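Side-chain contacts in transcription inhibitor protein Gfh1 (Thermus thermophilus, PDB 2F23), which inhibits the catalytic activities of RNA polymerase by partially occluding its substrate-binding site and preventing NTP binding: residues Glu90-Asp93 with Glu98-Ser101; Met16-Arg21 with Lys146-Val151; Glu59-Ser64 with Asp93-Glu98. All coordinates share one frame; numbering follows the deposited sequence.

Contact 1: Glu90-Asp93 with Glu98-Ser101; sequences ELED and ERLS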
ATOM      1  N   GLU A  90      12.123   7.064  -0.079  1.00  6.23           N
ATOM      2  CA  GLU A  90      11.094   7.413   0.892  1.00  7.60           C
ATOM      3  C   GLU A  90       9.809   6.782   0.370  1.00  7.63           C
ATOM      4  O   GLU A  90       9.446   6.978  -0.790  1.00  9.43           O
ATOM      5  CB  GLU A  90      10.944   8.928   0.994  1.00 10.95           C
ATOM      6  CG  GLU A  90      12.150   9.608   1.615  1.00 17.06           C
ATOM      7  CD  GLU A  90      12.017  11.113   1.652  1.00 22.50           C
ATOM      8  OE1 GLU A  90      10.949  11.606   2.075  1.00 24.84           O
ATOM      9  OE2 GLU A  90      12.984  11.802   1.264  1.00 26.04           O
ATOM     10  N   LEU A  91       9.142   6.021   1.232  1.00  6.69           N
ATOM     11  CA  LEU A  91       7.917   5.305   0.884  1.00  7.67           C
ATOM     12  C   LEU A  91       6.763   5.703   1.795  1.00  9.06           C
ATOM     13  O   LEU A  91       6.972   6.125   2.929  1.00 10.12           O
ATOM     14  CB  LEU A  91       8.142   3.802   1.041  1.00  9.74           C
ATOM     15  CG  LEU A  91       9.320   3.174   0.289  1.00  8.00           C
ATOM     16  CD1 LEU A  91       9.602   1.791   0.856  1.00 11.71           C
ATOM     17  CD2 LEU A  91       9.003   3.111  -1.192  1.00  8.93           C
ATOM     18  N   GLU A  92       5.542   5.560   1.292  1.00  9.11           N
ATOM     19  CA  GLU A  92       4.361   5.876   2.084  1.00 10.20           C
ATOM     20  C   GLU A  92       3.253   4.881   1.785  1.00 10.13           C
ATOM     21  O   GLU A  92       2.870   4.691   0.632  1.00  9.29           O
ATOM     22  CB  GLU A  92       3.857   7.291   1.792  1.00 11.75           C
ATOM     23  CG  GLU A  92       2.583   7.639   2.564  1.00 16.44           C
ATOM     24  CD  GLU A  92       1.997   8.974   2.162  1.00 19.48           C
ATOM     25  OE1 GLU A  92       2.554  10.019   2.562  1.00 21.91           O
ATOM     26  OE2 GLU A  92       0.981   8.976   1.434  1.00 22.97           O
ATOM     27  N   ASP A  93       2.747   4.249   2.837  1.00 10.85           N
ATOM     28  CA  ASP A  93       1.670   3.277   2.727  1.00 12.00           C
ATOM     29  C   ASP A  93       0.408   4.070   2.369  1.00 11.59           C
ATOM     30  O   ASP A  93      -0.022   4.939   3.126  1.00 11.19           O
ATOM     31  CB  ASP A  93       1.488   2.566   4.072  1.00 13.96           C
ATOM     32  CG  ASP A  93       0.496   1.426   4.005  1.00 16.33           C
ATOM     33  OD1 ASP A  93      -0.553   1.593   3.352  1.00 17.93           O
ATOM     34  OD2 ASP A  93       0.759   0.367   4.618  1.00 20.22           O
ATOM     35  N   GLU A  98       1.505   5.510   6.726  1.00 17.49           N
ATOM     36  CA  GLU A  98       2.781   5.241   7.379  1.00 18.46           C
ATOM     37  C   GLU A  98       3.942   5.564   6.445  1.00 17.42           C
ATOM     38  O   GLU A  98       3.921   5.214   5.266  1.00 17.41           O
ATOM     39  CB  GLU A  98       2.862   3.773   7.801  1.00 22.54           C
ATOM     40  CG  GLU A  98       4.161   3.399   8.504  1.00 29.33           C
ATOM     41  CD  GLU A  98       4.200   1.942   8.927  1.00 32.78           C
ATOM     42  OE1 GLU A  98       3.284   1.509   9.661  1.00 35.17           O
ATOM     43  OE2 GLU A  98       5.147   1.231   8.530  1.00 35.66           O
ATOM     44  N   ARG A  99       4.959   6.230   6.980  1.00 17.12           N
ATOM     45  CA  ARG A  99       6.124   6.588   6.189  1.00 17.13           C
ATOM     46  C   ARG A  99       7.326   5.762   6.619  1.00 17.72           C
ATOM     47  O   ARG A  99       7.559   5.554   7.809  1.00 19.30           O
ATOM     48  CB  ARG A  99       6.412   8.083   6.330  1.00 18.85           C
ATOM     49  CG  ARG A  99       5.273   8.948   5.815  1.00 23.44           C
ATOM     50  CD  ARG A  99       5.536  10.427   6.006  1.00 27.86           C
ATOM     51  NE  ARG A  99       4.414  11.233   5.528  1.00 32.38           N
ATOM     52  CZ  ARG A  99       4.356  12.558   5.610  1.00 33.61           C
ATOM     53  NH1 ARG A  99       5.358  13.235   6.154  1.00 35.77           N
ATOM     54  NH2 ARG A  99       3.297  13.209   5.146  1.00 35.32           N
ATOM     55  N   LEU A 100       8.078   5.285   5.633  1.00 15.08           N
ATOM     56  CA  LEU A 100       9.251   4.457   5.862  1.00 14.65           C
ATOM     57  C   LEU A 100      10.302   4.795   4.818  1.00 13.65           C
ATOM     58  O   LEU A 100       9.966   5.087   3.678  1.00 13.11           O
ATOM     59  CB  LEU A 100       8.869   2.980   5.719  1.00 17.36           C
ATOM     60  CG  LEU A 100      10.007   1.960   5.611  1.00 19.37           C
ATOM     61  CD1 LEU A 100      10.713   1.850   6.948  1.00 19.96           C
ATOM     62  CD2 LEU A 100       9.453   0.610   5.190  1.00 20.23           C
ATOM     63  N   SER A 101      11.571   4.775   5.203  1.00 12.85           N
ATOM     64  CA  SER A 101      12.627   5.045   4.239  1.00 12.31           C
ATOM     65  C   SER A 101      13.597   3.873   4.247  1.00 11.04           C
ATOM     66  O   SER A 101      13.775   3.196   5.263  1.00 11.55           O
ATOM     67  CB  SER A 101      13.361   6.352   4.560  1.00 12.88           C
ATOM     68  OG  SER A 101      14.011   6.282   5.812  1.00 16.42           O
TER

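Contact 2: Met16-Arg21 with Lys146-Val151; sequences MQQLER and KREFRV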
ATOM      1  N   MET A  16      -6.212   1.943  -8.576  1.00 10.55           N
ATOM      2  CA  MET A  16      -7.597   1.931  -9.047  1.00 11.21           C
ATOM      3  C   MET A  16      -8.105   0.498  -9.092  1.00 11.44           C
ATOM      4  O   MET A  16      -9.256   0.229  -8.740  1.00 11.14           O
ATOM      5  CB  MET A  16      -7.725   2.560 -10.437  1.00 12.96           C
ATOM      6  CG  MET A  16      -9.161   2.576 -10.980  1.00 14.31           C
ATOM      7  SD  MET A  16     -10.347   3.503  -9.939  1.00 13.43           S
ATOM      8  CE  MET A  16      -9.542   5.065  -9.962  1.00 10.88           C
ATOM      9  N   GLN A  17      -7.250  -0.419  -9.533  1.00 11.14           N
ATOM     10  CA  GLN A  17      -7.634  -1.827  -9.589  1.00 12.51           C
ATOM     11  C   GLN A  17      -7.894  -2.305  -8.168  1.00 12.81           C
ATOM     12  O   GLN A  17      -8.846  -3.041  -7.920  1.00 12.48           O
ATOM     13  CB  GLN A  17      -6.526  -2.671 -10.228  1.00 14.69           C
ATOM     14  CG  GLN A  17      -6.219  -2.281 -11.667  1.00 20.30           C
ATOM     15  CD  GLN A  17      -5.045  -3.041 -12.252  1.00 21.65           C
ATOM     16  OE1 GLN A  17      -4.038  -3.264 -11.582  1.00 23.06           O
ATOM     17  NE2 GLN A  17      -5.162  -3.429 -13.517  1.00 25.79           N
ATOM     18  N   GLN A  18      -7.048  -1.883  -7.234  1.00 10.61           N
ATOM     19  CA  GLN A  18      -7.228  -2.278  -5.843  1.00 11.69           C
ATOM     20  C   GLN A  18      -8.548  -1.728  -5.318  1.00 11.28           C
ATOM     21  O   GLN A  18      -9.264  -2.409  -4.580  1.00 12.67           O
ATOM     22  CB  GLN A  18      -6.079  -1.765  -4.980  1.00 12.43           C
ATOM     23  CG  GLN A  18      -6.166  -2.247  -3.540  1.00 16.64           C
ATOM     24  CD  GLN A  18      -5.039  -1.728  -2.677  1.00 18.88           C
ATOM     25  OE1 GLN A  18      -4.887  -2.138  -1.526  1.00 21.85           O
ATOM     26  NE2 GLN A  18      -4.241  -0.820  -3.226  1.00 15.75           N
ATOM     27  N   LEU A  19      -8.864  -0.490  -5.688  1.00 10.62           N
ATOM     28  CA  LEU A  19     -10.112   0.134  -5.262  1.00 10.25           C
ATOM     29  C   LEU A  19     -11.315  -0.657  -5.778  1.00 12.44           C
ATOM     30  O   LEU A  19     -12.285  -0.862  -5.057  1.00 12.06           O
ATOM     31  CB  LEU A  19     -10.186   1.579  -5.763  1.00  9.85           C
ATOM     32  CG  LEU A  19     -11.495   2.343  -5.534  1.00  8.08           C
ATOM     33  CD1 LEU A  19     -11.867   2.319  -4.061  1.00 12.36           C
ATOM     34  CD2 LEU A  19     -11.326   3.778  -6.015  1.00 10.98           C
ATOM     35  N   GLU A  20     -11.249  -1.103  -7.027  1.00 13.93           N
ATOM     36  CA  GLU A  20     -12.352  -1.873  -7.592  1.00 16.39           C
ATOM     37  C   GLU A  20     -12.554  -3.160  -6.801  1.00 16.17           C
ATOM     38  O   GLU A  20     -13.686  -3.555  -6.525  1.00 17.67           O
ATOM     39  CB  GLU A  20     -12.075  -2.198  -9.060  1.00 18.71           C
ATOM     40  CG  GLU A  20     -11.920  -0.966  -9.936  1.00 24.76           C
ATOM     41  CD  GLU A  20     -13.200  -0.160 -10.055  1.00 28.45           C
ATOM     42  OE1 GLU A  20     -13.768   0.236  -9.013  1.00 31.61           O
ATOM     43  OE2 GLU A  20     -13.638   0.087 -11.198  1.00 31.33           O
ATOM     44  N   ARG A  21     -11.452  -3.807  -6.433  1.00 15.43           N
ATOM     45  CA  ARG A  21     -11.524  -5.044  -5.672  1.00 15.78           C
ATOM     46  C   ARG A  21     -12.106  -4.767  -4.289  1.00 15.28           C
ATOM     47  O   ARG A  21     -12.908  -5.546  -3.779  1.00 15.28           O
ATOM     48  CB  ARG A  21     -10.133  -5.679  -5.554  1.00 20.97           C
ATOM     49  CG  ARG A  21      -9.682  -6.448  -6.801  1.00 26.29           C
ATOM     50  CD  ARG A  21      -9.829  -5.616  -8.072  1.00 32.81           C
ATOM     51  NE  ARG A  21      -9.343  -6.304  -9.268  1.00 38.02           N
ATOM     52  CZ  ARG A  21      -8.072  -6.633  -9.482  1.00 38.60           C
ATOM     53  NH1 ARG A  21      -7.145  -6.341  -8.581  1.00 40.16           N
ATOM     54  NH2 ARG A  21      -7.726  -7.249 -10.605  1.00 40.37           N
ATOM     55  N   LYS A 146       4.005  -8.316   4.422  1.00 20.76           N
ATOM     56  CA  LYS A 146       3.710  -7.734   3.117  1.00 20.40           C
ATOM     57  C   LYS A 146       2.920  -6.438   3.269  1.00 19.58           C
ATOM     58  O   LYS A 146       1.881  -6.407   3.928  1.00 20.50           O
ATOM     59  CB  LYS A 146       2.918  -8.738   2.273  1.00 20.63           C
ATOM     60  CG  LYS A 146       2.643  -8.315   0.838  1.00 24.90           C
ATOM     61  CD  LYS A 146       1.760  -9.348   0.145  1.00 26.77           C
ATOM     62  CE  LYS A 146       1.522  -9.013  -1.322  1.00 28.86           C
ATOM     63  NZ  LYS A 146       2.773  -9.103  -2.125  1.00 31.59           N
ATOM     64  N   ARG A 147       3.415  -5.371   2.653  1.00 17.92           N
ATOM     65  CA  ARG A 147       2.755  -4.073   2.721  1.00 17.76           C
ATOM     66  C   ARG A 147       2.858  -3.365   1.377  1.00 15.83           C
ATOM     67  O   ARG A 147       3.780  -3.619   0.603  1.00 14.09           O
ATOM     68  CB  ARG A 147       3.409  -3.205   3.797  1.00 20.87           C
ATOM     69  CG  ARG A 147       3.295  -3.753   5.210  1.00 23.68           C
ATOM     70  CD  ARG A 147       2.206  -3.062   6.023  1.00 27.53           C
ATOM     71  NE  ARG A 147       0.845  -3.485   5.689  1.00 29.72           N
ATOM     72  CZ  ARG A 147       0.140  -3.044   4.651  1.00 31.17           C
ATOM     73  NH1 ARG A 147       0.654  -2.152   3.814  1.00 29.75           N
ATOM     74  NH2 ARG A 147      -1.097  -3.484   4.459  1.00 31.63           N
ATOM     75  N   GLU A 148       1.906  -2.479   1.106  1.00 13.90           N
ATOM     76  CA  GLU A 148       1.901  -1.727  -0.142  1.00 12.96           C
ATOM     77  C   GLU A 148       2.432  -0.321   0.116  1.00 12.02           C
ATOM     78  O   GLU A 148       2.027   0.334   1.074  1.00 11.99           O
ATOM     79  CB  GLU A 148       0.479  -1.664  -0.709  1.00 16.07           C
ATOM     80  CG  GLU A 148       0.313  -0.740  -1.903  1.00 17.00           C
ATOM     81  CD  GLU A 148      -1.056  -0.858  -2.555  1.00 18.93           C
ATOM     82  OE1 GLU A 148      -1.198  -1.634  -3.522  1.00 22.35           O
ATOM     83  OE2 GLU A 148      -1.991  -0.179  -2.092  1.00 22.04           O
ATOM     84  N   PHE A 149       3.350   0.134  -0.733  1.00  9.71           N
ATOM     85  CA  PHE A 149       3.937   1.463  -0.583  1.00 10.50           C
ATOM     86  C   PHE A 149       4.012   2.236  -1.883  1.00 10.28           C
ATOM     87  O   PHE A 149       4.231   1.667  -2.948  1.00 10.50           O
ATOM     88  CB  PHE A 149       5.368   1.383  -0.042  1.00  9.52           C
ATOM     89  CG  PHE A 149       5.468   0.899   1.369  1.00 13.75           C
ATOM     90  CD1 PHE A 149       5.716  -0.444   1.638  1.00 17.11           C
ATOM     91  CD2 PHE A 149       5.329   1.784   2.430  1.00 14.55           C
ATOM     92  CE1 PHE A 149       5.827  -0.896   2.949  1.00 19.00           C
ATOM     93  CE2 PHE A 149       5.438   1.340   3.746  1.00 16.84           C
ATOM     94  CZ  PHE A 149       5.687  -0.003   4.003  1.00 18.02           C
ATOM     95  N   ARG A 150       3.846   3.547  -1.776  1.00  9.82           N
ATOM     96  CA  ARG A 150       3.961   4.435  -2.924  1.00  9.15           C
ATOM     97  C   ARG A 150       5.340   5.061  -2.776  1.00  9.84           C
ATOM     98  O   ARG A 150       5.735   5.433  -1.671  1.00 10.23           O
ATOM     99  CB  ARG A 150       2.891   5.526  -2.868  1.00 10.22           C
ATOM    100  CG  ARG A 150       3.010   6.584  -3.953  1.00 10.74           C
ATOM    101  CD  ARG A 150       1.804   7.510  -3.922  1.00 11.91           C
ATOM    102  NE  ARG A 150       1.713   8.237  -2.661  1.00 15.66           N
ATOM    103  CZ  ARG A 150       2.290   9.412  -2.432  1.00 16.60           C
ATOM    104  NH1 ARG A 150       3.003  10.000  -3.383  1.00 20.05           N
ATOM    105  NH2 ARG A 150       2.153   9.998  -1.251  1.00 17.89           N
ATOM    106  N   VAL A 151       6.083   5.149  -3.874  1.00  7.52           N
ATOM    107  CA  VAL A 151       7.412   5.754  -3.842  1.00  6.86           C
ATOM    108  C   VAL A 151       7.225   7.266  -3.848  1.00  7.79           C
ATOM    109  O   VAL A 151       6.697   7.829  -4.801  1.00  6.82           O
ATOM    110  CB  VAL A 151       8.247   5.335  -5.069  1.00  6.99           C
ATOM    111  CG1 VAL A 151       9.619   5.992  -5.017  1.00  7.36           C
ATOM    112  CG2 VAL A 151       8.384   3.819  -5.101  1.00  8.42           C
TER

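Contact 3: Glu59-Ser64 with Asp93-Glu98; sequences EARIDS and DPLSGE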
ATOM      1  N   GLU A  59     -14.386  -0.193   4.391  1.00 11.68           N
ATOM      2  CA  GLU A  59     -14.735   1.197   4.122  1.00 11.46           C
ATOM      3  C   GLU A  59     -13.555   2.131   4.343  1.00 11.25           C
ATOM      4  O   GLU A  59     -13.361   3.074   3.578  1.00 12.98           O
ATOM      5  CB  GLU A  59     -15.909   1.626   5.001  1.00 14.15           C
ATOM      6  CG  GLU A  59     -17.174   0.850   4.709  1.00 15.71           C
ATOM      7  CD  GLU A  59     -18.289   1.169   5.677  1.00 20.62           C
ATOM      8  OE1 GLU A  59     -18.010   1.270   6.889  1.00 23.60           O
ATOM      9  OE2 GLU A  59     -19.445   1.301   5.227  1.00 24.20           O
ATOM     10  N   ALA A  60     -12.763   1.864   5.378  1.00 11.02           N
ATOM     11  CA  ALA A  60     -11.601   2.693   5.685  1.00 11.47           C
ATOM     12  C   ALA A  60     -10.557   2.603   4.579  1.00 11.69           C
ATOM     13  O   ALA A  60      -9.905   3.592   4.250  1.00 13.23           O
ATOM     14  CB  ALA A  60     -10.991   2.273   7.016  1.00 12.64           C
ATOM     15  N   ARG A  61     -10.387   1.414   4.011  1.00 10.83           N
ATOM     16  CA  ARG A  61      -9.419   1.236   2.939  1.00  9.86           C
ATOM     17  C   ARG A  61      -9.906   1.990   1.707  1.00 11.75           C
ATOM     18  O   ARG A  61      -9.130   2.668   1.036  1.00 10.85           O
ATOM     19  CB  ARG A  61      -9.245  -0.253   2.617  1.00 10.23           C
ATOM     20  CG  ARG A  61      -8.619  -1.062   3.747  1.00 12.22           C
ATOM     21  CD  ARG A  61      -8.703  -2.555   3.471  1.00 14.98           C
ATOM     22  NE  ARG A  61      -7.800  -2.998   2.412  1.00 15.66           N
ATOM     23  CZ  ARG A  61      -6.484  -3.126   2.555  1.00 17.71           C
ATOM     24  NH1 ARG A  61      -5.908  -2.842   3.715  1.00 20.02           N
ATOM     25  NH2 ARG A  61      -5.746  -3.560   1.542  1.00 21.14           N
ATOM     26  N   ILE A  62     -11.199   1.881   1.417  1.00 11.11           N
ATOM     27  CA  ILE A  62     -11.775   2.565   0.266  1.00 11.62           C
ATOM     28  C   ILE A  62     -11.635   4.076   0.389  1.00 12.13           C
ATOM     29  O   ILE A  62     -11.339   4.752  -0.597  1.00 12.27           O
ATOM     30  CB  ILE A  62     -13.262   2.203   0.088  1.00 13.41           C
ATOM     31  CG1 ILE A  62     -13.372   0.758  -0.397  1.00 11.90           C
ATOM     32  CG2 ILE A  62     -13.926   3.157  -0.903  1.00 12.33           C
ATOM     33  CD1 ILE A  62     -14.784   0.237  -0.481  1.00 12.30           C
ATOM     34  N   ASP A  63     -11.849   4.606   1.588  1.00 12.71           N
ATOM     35  CA  ASP A  63     -11.727   6.048   1.782  1.00 14.52           C
ATOM     36  C   ASP A  63     -10.301   6.510   1.512  1.00 14.14           C
ATOM     37  O   ASP A  63     -10.084   7.552   0.892  1.00 14.30           O
ATOM     38  CB  ASP A  63     -12.142   6.446   3.202  1.00 17.78           C
ATOM     39  CG  ASP A  63     -13.635   6.305   3.432  1.00 23.34           C
ATOM     40  OD1 ASP A  63     -14.411   6.634   2.509  1.00 27.52           O
ATOM     41  OD2 ASP A  63     -14.033   5.879   4.536  1.00 28.58           O
ATOM     42  N   SER A  64      -9.328   5.737   1.978  1.00 13.30           N
ATOM     43  CA  SER A  64      -7.931   6.086   1.762  1.00 12.71           C
ATOM     44  C   SER A  64      -7.579   6.018   0.282  1.00 12.70           C
ATOM     45  O   SER A  64      -6.887   6.895  -0.241  1.00 11.82           O
ATOM     46  CB  SER A  64      -7.021   5.152   2.562  1.00 13.92           C
ATOM     47  OG  SER A  64      -7.171   5.374   3.954  1.00 16.04           O
ATOM     48  N   ASP A  93       2.747   4.249   2.837  1.00 10.85           N
ATOM     49  CA  ASP A  93       1.670   3.277   2.727  1.00 12.00           C
ATOM     50  C   ASP A  93       0.408   4.070   2.369  1.00 11.59           C
ATOM     51  O   ASP A  93      -0.022   4.939   3.126  1.00 11.19           O
ATOM     52  CB  ASP A  93       1.488   2.566   4.072  1.00 13.96           C
ATOM     53  CG  ASP A  93       0.496   1.426   4.005  1.00 16.33           C
ATOM     54  OD1 ASP A  93      -0.553   1.593   3.352  1.00 17.93           O
ATOM     55  OD2 ASP A  93       0.759   0.367   4.618  1.00 20.22           O
ATOM     56  N   PRO A  94      -0.188   3.791   1.201  1.00 11.75           N
ATOM     57  CA  PRO A  94      -1.394   4.508   0.776  1.00 13.38           C
ATOM     58  C   PRO A  94      -2.634   4.269   1.627  1.00 14.19           C
ATOM     59  O   PRO A  94      -3.559   5.081   1.615  1.00 16.59           O
ATOM     60  CB  PRO A  94      -1.579   4.044  -0.671  1.00 13.56           C
ATOM     61  CG  PRO A  94      -0.997   2.674  -0.667  1.00 14.69           C
ATOM     62  CD  PRO A  94       0.252   2.841   0.166  1.00 11.15           C
ATOM     63  N   LEU A  95      -2.645   3.169   2.371  1.00 16.13           N
ATOM     64  CA  LEU A  95      -3.793   2.841   3.211  1.00 18.26           C
ATOM     65  C   LEU A  95      -3.688   3.369   4.643  1.00 20.02           C
ATOM     66  O   LEU A  95      -4.696   3.746   5.242  1.00 20.94           O
ATOM     67  CB  LEU A  95      -4.006   1.321   3.245  1.00 19.59           C
ATOM     68  CG  LEU A  95      -4.485   0.617   1.968  1.00 21.98           C
ATOM     69  CD1 LEU A  95      -5.838   1.178   1.552  1.00 23.58           C
ATOM     70  CD2 LEU A  95      -3.473   0.790   0.852  1.00 24.88           C
ATOM     71  N   SER A  96      -2.476   3.407   5.188  1.00 20.46           N
ATOM     72  CA  SER A  96      -2.288   3.872   6.561  1.00 21.21           C
ATOM     73  C   SER A  96      -1.589   5.220   6.673  1.00 22.39           C
ATOM     74  O   SER A  96      -1.682   5.890   7.704  1.00 23.01           O
ATOM     75  CB  SER A  96      -1.493   2.838   7.357  1.00 21.38           C
ATOM     76  OG  SER A  96      -0.144   2.795   6.918  1.00 18.81           O
ATOM     77  N   GLY A  97      -0.884   5.613   5.618  1.00 20.48           N
ATOM     78  CA  GLY A  97      -0.173   6.877   5.638  1.00 19.11           C
ATOM     79  C   GLY A  97       1.183   6.729   6.303  1.00 17.56           C
ATOM     80  O   GLY A  97       1.929   7.697   6.436  1.00 18.11           O
ATOM     81  N   GLU A  98       1.505   5.510   6.726  1.00 17.49           N
ATOM     82  CA  GLU A  98       2.781   5.241   7.379  1.00 18.46           C
ATOM     83  C   GLU A  98       3.942   5.564   6.445  1.00 17.42           C
ATOM     84  O   GLU A  98       3.921   5.214   5.266  1.00 17.41           O
ATOM     85  CB  GLU A  98       2.862   3.773   7.801  1.00 22.54           C
ATOM     86  CG  GLU A  98       4.161   3.399   8.504  1.00 29.33           C
ATOM     87  CD  GLU A  98       4.200   1.942   8.927  1.00 32.78           C
ATOM     88  OE1 GLU A  98       3.284   1.509   9.661  1.00 35.17           O
ATOM     89  OE2 GLU A  98       5.147   1.231   8.530  1.00 35.66           O
TER
HETATM   90  O   HOH W   1      -7.180   2.993   5.311  1.00 25.26           O

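Contact 1: Glu90-Asp93 with Glu98-Ser101
Glu90-Asp93 and Glu98-Ser101 form the closing end of the beta hairpin made by strands 88-92 and 99-105, in the C-terminal domain of this GreA/GreB relative. Leu91 and Leu100 are its hydrogen-bonded antiparallel pair: Leu91 N donates a hydrogen bond to Leu100 O at 2.7 Å, met nearly head-on at the carbonyl, and Leu100 N returns a bond to Leu91 O, this time from a donor tilted out of the carbonyl plane. Two residues on, toward the turn, Asp93 N donates to Glu98 O (2.9 Å), lying in the plane of that carbonyl. Two CA-H...O contacts fill the intervals, Arg99 CA against Leu91 O and Glu92 CA against Glu98 O (3.3 Å).

The two leucines share one face of the sheet, where Leu91 CD1 and Leu100 CD2 come no nearer than 4.5 Å; Leu91 also packs on Phe149 of strand 145-155. Glu92 and Arg99, a non-hydrogen-bonded pair, project from the other face. With Glu92 CG anti to the backbone N (chi1 178°) and Arg99 CG anti to the carbonyl carbon, their extended chains run alongside each other and bring Glu92 OE1 to 3.7 Å from Arg99 NE. The carboxylate and guanidinium planes are nearly parallel (10° apart) but offset, and the salt bridge is long. The shorter ion pair of Glu92 is through OE2 to Arg150, while Asp93 OD2 pairs with Arg147. Negative charge at this hairpin end is thus probably balanced mainly by Arg147 and Arg150 of the adjoining strand, with Arg99 adding a weaker attraction.

Contact 2: Met16-Arg21 with Lys146-Val151
A side-chain bridge from Gln18 to Glu148 links helix 9-37 of the N-terminal coiled coil to strand 145-155 of the C-terminal sheet. The two backbones stay well apart here, with Gln18 CA and Glu148 CA 10.8 Å from each other, and the side chains come from opposite directions to span the interval.

The polar interaction is a hydrogen bond from Gln18 NE2 to Glu148 OE2, short at 2.6 Å and fairly straight, with an angle of 162° at the hydrogen. The acceptor oxygen lies close to the amide plane and accepts the hydrogen bond with its syn lone pair, the side that faces Glu148 OE1. Reach comes from the torsions: in both residues CG is anti to the backbone N (chi1 -175° in Gln18) and the chain stays extended beyond it. Replacing Gln18 by an alanine would probably leave Glu148 OE2 without this donor.

Ionic support for the carboxylate is slight, a long and weak ion pair from Glu148 OE1 to Arg14 on the same helix.

Packing contacts flank the bridge. Gln18 also touches Arg61 and Leu65 of helix 46-71, and both bridging side chains rest on Leu95 of the 93-98 turn, so the bond runs beside the place where the turn meets the helices. Glu148 further packs against Val137 of the neighbouring strand.

Amide and carboxylate are turned nearly crosswise, their planes 79° apart, and Gln18 OE1 lies 3.5 Å from Glu148 OE2.

Contact 3: Glu59-Ser64 with Asp93-Glu98
Leu95, in the turn joining strands 88-92 and 99-105, reaches over to Arg61 and Ser64 on one flank of helix 46-71. Its CD1 methyl settles against the helix backbone, 3.7 Å from Arg61 O, and beside Arg61 CB at 3.8 Å. The arginine chain, bent at chi3 (72°), places its guanidinium so that Leu95 CG lies over one face, 4.0 Å above the plane and offset toward the rim. Ser64 faces the turn, with its CB 3.6 Å from Pro94 O.

A water joins the two backbones. It donates to Leu95 O at 2.6 Å and, weakly, to Ala60 O, and it is hydrogen-bonded to Ser64 OG at 2.7 Å. With the serine hydroxyl beside its backbone N, OG is held close to both the water and the turn. Carbonyls of turn and helix that could not bond to each other are thereby connected.

Behind this layer the turn is braced by its own side chains and by a backbone bond from Gly97 N to Asp93 O. Asp93 OD1 accepts from Leu95 N (2.8 Å), nearly along the C-O direction, and from Ser96 N, which approaches from above the carboxylate plane; the first bond makes an Asx turn. Ser96 OG then takes the amide of Glu98 in an ST turn.

The turn lies between helix 46-71, where Pro94 touches Ile68 and Leu95 touches Leu65, and strand 145-155, whose Glu148 packs against both Pro94 and Leu95; Arg61 in turn leans on Gln18 of helix 9-37.

Contacts 1 and 3 meet end to end, sharing Asp93 and Glu98, with about 13 Å between their centres: one is the end of the hairpin, the other the docking of its turn on helix 46-71. Contact 2 spans the chain from helix 9-37 to strand 145-155 and encloses both others in sequence. Its centre lies about 9 Å from that of contact 3 and 14 Å from that of contact 1, whose strand 88-92 is the sheet neighbour of strand 145-155. Contacts 2 and 3 therefore tie both coiled-coil helices to the C-terminal domain at adjacent points. A pH-induced conformational change regulates activity by altering orientation, and these two contacts lie where coiled coil and C-terminal domain meet.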